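Local coordinates for protein 4-hydroxybenzoyl-CoA thioesterase (Staphylococcus aureus, PDB 6FDG) that probably hydrolyses the thioester of DHNA-CoA in the vitamin K2 pathway, as a hotdog-fold thioesterase of the 4-hydroxybenzoyl-CoA thioesterase family, at residues A[2-14]-A[29-41]. Residues are numbered along the deposited sequence; the frame is centred on the assembly and turned at random. Where two conformers were deposited one is given.
Sequences IYSITEIEARYAE and WFEVARLDYISKL
Thr6 and Asp36 reach for each other from opposite directions and join strand 2-9 to helix 26-41. Thr6 OG1 donates to Asp36 OD2 over 2.6 Å, meeting the oxygen on its anti side. Lys40 NZ takes the syn side of Asp36 OD2 in a salt bridge made one helical turn on, at 2.8 Å. The lysine chain is extended and runs past Ser4, with its CD 4.1 Å from Ser4 CB. A water accepts from both Lys40 NZ and Ile5 N.

Nearer the start of the helix, Ile8 stands over one face of the Trp29 indole. Ile8 CG2 lies 4.0 Å from the centroid of the Trp29 five-membered ring in a CH-pi contact. CG1 sits beside the backbone N (chi1 -58°), and the CD1 it carries packs against Trp29 CB and Val32 CG1. At the indole edge, Trp29 NE1 donates to Glu14 OE2 at 3.0 Å. The carboxylate is turned 65° from the ring and is met from above its plane. Its OE1 accepts from Arg11 N, and OE2 also pairs with Arg11 of a second subunit. At the other end, Tyr37 presents its ring edge to Ser4 OG, and a water links its OH to Ile2 O.

This is the hotdog pattern, a helix wrapped by a curved sheet. Two donors on Asp36 OD2 would probably favour its ionised form, while Glu14 ties the indole to the subunit interface.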
# COMPACT_ATOMS: atom_id res chain seq x y z
N ILE A 2 -30.20 5.28 -7.91
CA ILE A 2 -29.52 6.49 -7.59
C ILE A 2 -28.02 6.20 -7.54
O ILE A 2 -27.63 5.28 -6.76
CB ILE A 2 -29.99 7.07 -6.25
CG1 ILE A 2 -31.51 7.44 -6.18
CG2 ILE A 2 -29.13 8.22 -5.83
CD1 ILE A 2 -32.16 7.74 -7.41
N TYR A 3 -27.19 6.83 -8.28
CA TYR A 3 -25.77 6.49 -8.34
C TYR A 3 -24.89 7.63 -8.48
O TYR A 3 -25.33 8.75 -8.89
CB TYR A 3 -25.51 5.51 -9.46
CG TYR A 3 -25.68 6.07 -10.93
CD1 TYR A 3 -24.69 6.66 -11.59
CD2 TYR A 3 -26.95 6.06 -11.54
CE1 TYR A 3 -24.84 7.23 -12.93
CE2 TYR A 3 -27.16 6.62 -12.82
CZ TYR A 3 -26.09 7.21 -13.41
OH TYR A 3 -26.18 7.75 -14.74
N SER A 4 -23.60 7.57 -8.11
CA SER A 4 -22.59 8.53 -8.34
C SER A 4 -21.59 7.96 -9.41
O SER A 4 -21.50 6.75 -9.60
CB SER A 4 -21.85 8.94 -7.07
OG SER A 4 -21.28 7.79 -6.49
N ILE A 5 -20.86 8.90 -10.05
CA ILE A 5 -19.70 8.57 -10.88
C ILE A 5 -18.53 9.26 -10.38
O ILE A 5 -18.52 10.50 -10.16
CB ILE A 5 -19.93 9.00 -12.40
CG1 ILE A 5 -21.12 8.28 -12.94
CG2 ILE A 5 -18.60 8.75 -13.20
CD1 ILE A 5 -20.98 6.86 -13.22
N THR A 6 -17.45 8.49 -10.08
CA THR A 6 -16.22 9.02 -9.61
C THR A 6 -15.11 8.75 -10.59
O THR A 6 -14.88 7.57 -10.96
CB THR A 6 -15.85 8.35 -8.26
OG1 THR A 6 -16.94 8.41 -7.35
CG2 THR A 6 -14.60 8.96 -7.63
N GLU A 7 -14.32 9.74 -10.94
CA GLU A 7 -13.17 9.53 -11.84
C GLU A 7 -11.93 9.32 -10.97
O GLU A 7 -11.66 10.08 -10.03
CB GLU A 7 -12.97 10.76 -12.72
CG GLU A 7 -14.15 10.98 -13.68
CD GLU A 7 -13.81 12.08 -14.71
OE1 GLU A 7 -12.92 11.82 -15.55
OE2 GLU A 7 -14.39 13.19 -14.64
N ILE A 8 -11.14 8.31 -11.33
CA ILE A 8 -9.90 7.98 -10.68
C ILE A 8 -8.82 7.82 -11.75
O ILE A 8 -9.03 7.13 -12.74
CB ILE A 8 -10.05 6.68 -9.85
CG1 ILE A 8 -11.16 6.84 -8.79
CG2 ILE A 8 -8.69 6.26 -9.28
CD1 ILE A 8 -11.35 5.60 -7.92
N GLU A 9 -7.68 8.42 -11.53
CA GLU A 9 -6.54 8.23 -12.45
C GLU A 9 -5.58 7.27 -11.78
O GLU A 9 -5.09 7.53 -10.68
CB GLU A 9 -5.86 9.57 -12.70
CG GLU A 9 -4.66 9.43 -13.62
CD GLU A 9 -4.52 10.58 -14.59
OE1 GLU A 9 -4.65 11.75 -14.19
OE2 GLU A 9 -4.33 10.30 -15.80
N ALA A 10 -5.29 6.15 -12.44
CA ALA A 10 -4.40 5.16 -11.92
C ALA A 10 -3.04 5.73 -11.64
O ALA A 10 -2.54 6.64 -12.38
CB ALA A 10 -4.30 4.00 -12.86
N ARG A 11 -2.34 5.24 -10.64
CA ARG A 11 -1.00 5.67 -10.28
C ARG A 11 -0.01 4.57 -10.61
O ARG A 11 -0.30 3.41 -10.51
CB ARG A 11 -0.93 5.94 -8.75
CG ARG A 11 -1.78 7.14 -8.34
CD ARG A 11 -1.98 7.15 -6.86
NE ARG A 11 -2.67 8.35 -6.41
CZ ARG A 11 -2.92 8.70 -5.14
NH1 ARG A 11 -2.49 7.95 -4.20
NH2 ARG A 11 -3.49 9.87 -4.94
N TYR A 12 1.22 4.98 -10.95
CA TYR A 12 2.27 4.00 -11.19
C TYR A 12 2.51 3.10 -10.02
O TYR A 12 2.69 1.90 -10.13
CB TYR A 12 3.55 4.82 -11.54
CG TYR A 12 4.69 3.94 -12.04
CD1 TYR A 12 5.57 3.26 -11.22
CD2 TYR A 12 4.76 3.69 -13.41
CE1 TYR A 12 6.52 2.37 -11.77
CE2 TYR A 12 5.75 2.92 -13.94
CZ TYR A 12 6.55 2.26 -13.08
OH TYR A 12 7.65 1.40 -13.56
N ALA A 13 2.39 3.65 -8.83
CA ALA A 13 2.58 2.86 -7.58
C ALA A 13 1.54 1.79 -7.44
O ALA A 13 1.77 0.84 -6.70
CB ALA A 13 2.41 3.73 -6.36
N GLU A 14 0.40 1.88 -8.10
CA GLU A 14 -0.66 0.87 -8.01
C GLU A 14 -0.47 -0.31 -8.96
O GLU A 14 -1.33 -1.23 -8.91
CB GLU A 14 -1.98 1.56 -8.24
CG GLU A 14 -2.43 2.44 -7.07
CD GLU A 14 -3.57 3.36 -7.44
OE1 GLU A 14 -3.78 3.83 -8.55
OE2 GLU A 14 -4.38 3.70 -6.45
N TRP A 29 -9.98 1.93 -4.40
CA TRP A 29 -10.79 2.67 -5.37
C TRP A 29 -12.27 2.60 -5.03
O TRP A 29 -12.95 3.64 -5.14
CB TRP A 29 -10.60 2.10 -6.78
CG TRP A 29 -9.22 2.40 -7.35
CD1 TRP A 29 -8.19 2.97 -6.76
CD2 TRP A 29 -8.79 2.08 -8.69
NE1 TRP A 29 -7.08 3.09 -7.63
CE2 TRP A 29 -7.49 2.54 -8.82
CE3 TRP A 29 -9.40 1.45 -9.76
CZ2 TRP A 29 -6.75 2.48 -10.02
CZ3 TRP A 29 -8.68 1.35 -10.96
CH2 TRP A 29 -7.37 1.88 -11.05
N PHE A 30 -12.76 1.47 -4.51
CA PHE A 30 -14.16 1.40 -4.04
C PHE A 30 -14.33 2.37 -2.89
O PHE A 30 -15.40 3.01 -2.81
CB PHE A 30 -14.55 0.03 -3.61
CG PHE A 30 -14.67 -1.01 -4.71
CD1 PHE A 30 -14.66 -0.74 -6.06
CD2 PHE A 30 -14.93 -2.33 -4.32
CE1 PHE A 30 -14.83 -1.76 -7.02
CE2 PHE A 30 -15.15 -3.33 -5.25
CZ PHE A 30 -15.07 -3.02 -6.61
N GLU A 31 -13.35 2.51 -1.98
CA GLU A 31 -13.47 3.49 -0.89
C GLU A 31 -13.57 4.89 -1.40
O GLU A 31 -14.43 5.67 -0.93
CB GLU A 31 -12.27 3.30 0.03
CG GLU A 31 -12.14 4.40 1.06
CD GLU A 31 -10.74 4.32 1.71
OE1 GLU A 31 -9.82 5.18 1.34
OE2 GLU A 31 -10.59 3.52 2.68
N VAL A 32 -12.69 5.27 -2.33
CA VAL A 32 -12.74 6.61 -2.90
C VAL A 32 -14.12 6.86 -3.50
O VAL A 32 -14.74 7.91 -3.29
CB VAL A 32 -11.61 6.78 -3.95
CG1 VAL A 32 -11.78 8.08 -4.79
CG2 VAL A 32 -10.29 6.79 -3.27
N ALA A 33 -14.64 5.93 -4.22
CA ALA A 33 -15.96 6.05 -4.85
C ALA A 33 -17.07 6.13 -3.87
O ALA A 33 -17.98 7.00 -4.02
CB ALA A 33 -16.13 4.93 -5.88
N ARG A 34 -17.04 5.29 -2.85
CA ARG A 34 -18.08 5.28 -1.86
C ARG A 34 -18.11 6.61 -1.04
O ARG A 34 -19.17 7.18 -0.79
CB ARG A 34 -17.76 4.10 -0.85
CG ARG A 34 -18.71 3.98 0.27
CD ARG A 34 -18.47 2.71 1.08
NE ARG A 34 -17.19 2.65 1.74
CZ ARG A 34 -16.18 1.86 1.40
NH1 ARG A 34 -15.07 1.85 2.22
NH2 ARG A 34 -16.10 1.20 0.26
N LEU A 35 -16.94 7.14 -0.73
CA LEU A 35 -16.85 8.41 0.00
C LEU A 35 -17.34 9.53 -0.94
O LEU A 35 -17.90 10.54 -0.38
CB LEU A 35 -15.45 8.60 0.54
CG LEU A 35 -15.08 7.71 1.73
CD1 LEU A 35 -13.57 7.80 2.04
CD2 LEU A 35 -15.84 8.07 3.01
N ASP A 36 -17.12 9.43 -2.25
CA ASP A 36 -17.61 10.44 -3.18
C ASP A 36 -19.12 10.33 -3.22
O ASP A 36 -19.84 11.37 -3.28
CB ASP A 36 -17.01 10.16 -4.58
CG ASP A 36 -17.32 11.24 -5.61
OD1 ASP A 36 -17.24 12.44 -5.27
OD2 ASP A 36 -17.66 10.81 -6.74
N TYR A 37 -19.74 9.15 -3.23
CA TYR A 37 -21.20 8.94 -3.18
C TYR A 37 -21.72 9.68 -1.96
O TYR A 37 -22.71 10.44 -2.02
CB TYR A 37 -21.56 7.46 -3.19
CG TYR A 37 -22.99 7.16 -3.03
CD1 TYR A 37 -23.60 7.12 -1.77
CD2 TYR A 37 -23.81 6.89 -4.15
CE1 TYR A 37 -24.93 6.83 -1.60
CE2 TYR A 37 -25.16 6.58 -4.01
CZ TYR A 37 -25.74 6.56 -2.76
OH TYR A 37 -27.11 6.25 -2.63
N ILE A 38 -21.16 9.41 -0.79
CA ILE A 38 -21.67 10.00 0.43
C ILE A 38 -21.56 11.52 0.32
O ILE A 38 -22.54 12.21 0.82
CB ILE A 38 -20.82 9.39 1.60
CG1 ILE A 38 -21.11 7.91 1.79
CG2 ILE A 38 -21.01 10.25 2.91
CD1 ILE A 38 -20.16 7.23 2.77
N SER A 39 -20.47 12.04 -0.10
CA SER A 39 -20.40 13.50 -0.24
C SER A 39 -21.47 14.07 -1.14
O SER A 39 -22.19 15.06 -0.91
CB SER A 39 -19.01 13.86 -0.68
OG SER A 39 -18.69 15.22 -0.76
N LYS A 40 -21.65 13.46 -2.29
CA LYS A 40 -22.67 13.92 -3.26
C LYS A 40 -24.02 13.81 -2.72
O LYS A 40 -24.93 14.65 -3.10
CB LYS A 40 -22.44 13.18 -4.59
CG LYS A 40 -21.23 13.65 -5.32
CD LYS A 40 -20.74 12.79 -6.48
CE LYS A 40 -19.76 13.44 -7.31
NZ LYS A 40 -19.24 12.53 -8.35
N LEU A 41 -24.36 12.92 -1.84
CA LEU A 41 -25.66 12.77 -1.25
C LEU A 41 -25.81 13.88 -0.21
O LEU A 41 -27.00 14.12 0.10
CB LEU A 41 -25.84 11.37 -0.63
CG LEU A 41 -27.19 10.93 -0.33
CD1 LEU A 41 -28.09 10.91 -1.59
CD2 LEU A 41 -27.08 9.58 0.40
O HOH W 1 -28.17 4.27 -4.30
O HOH W 2 -21.59 11.75 -9.82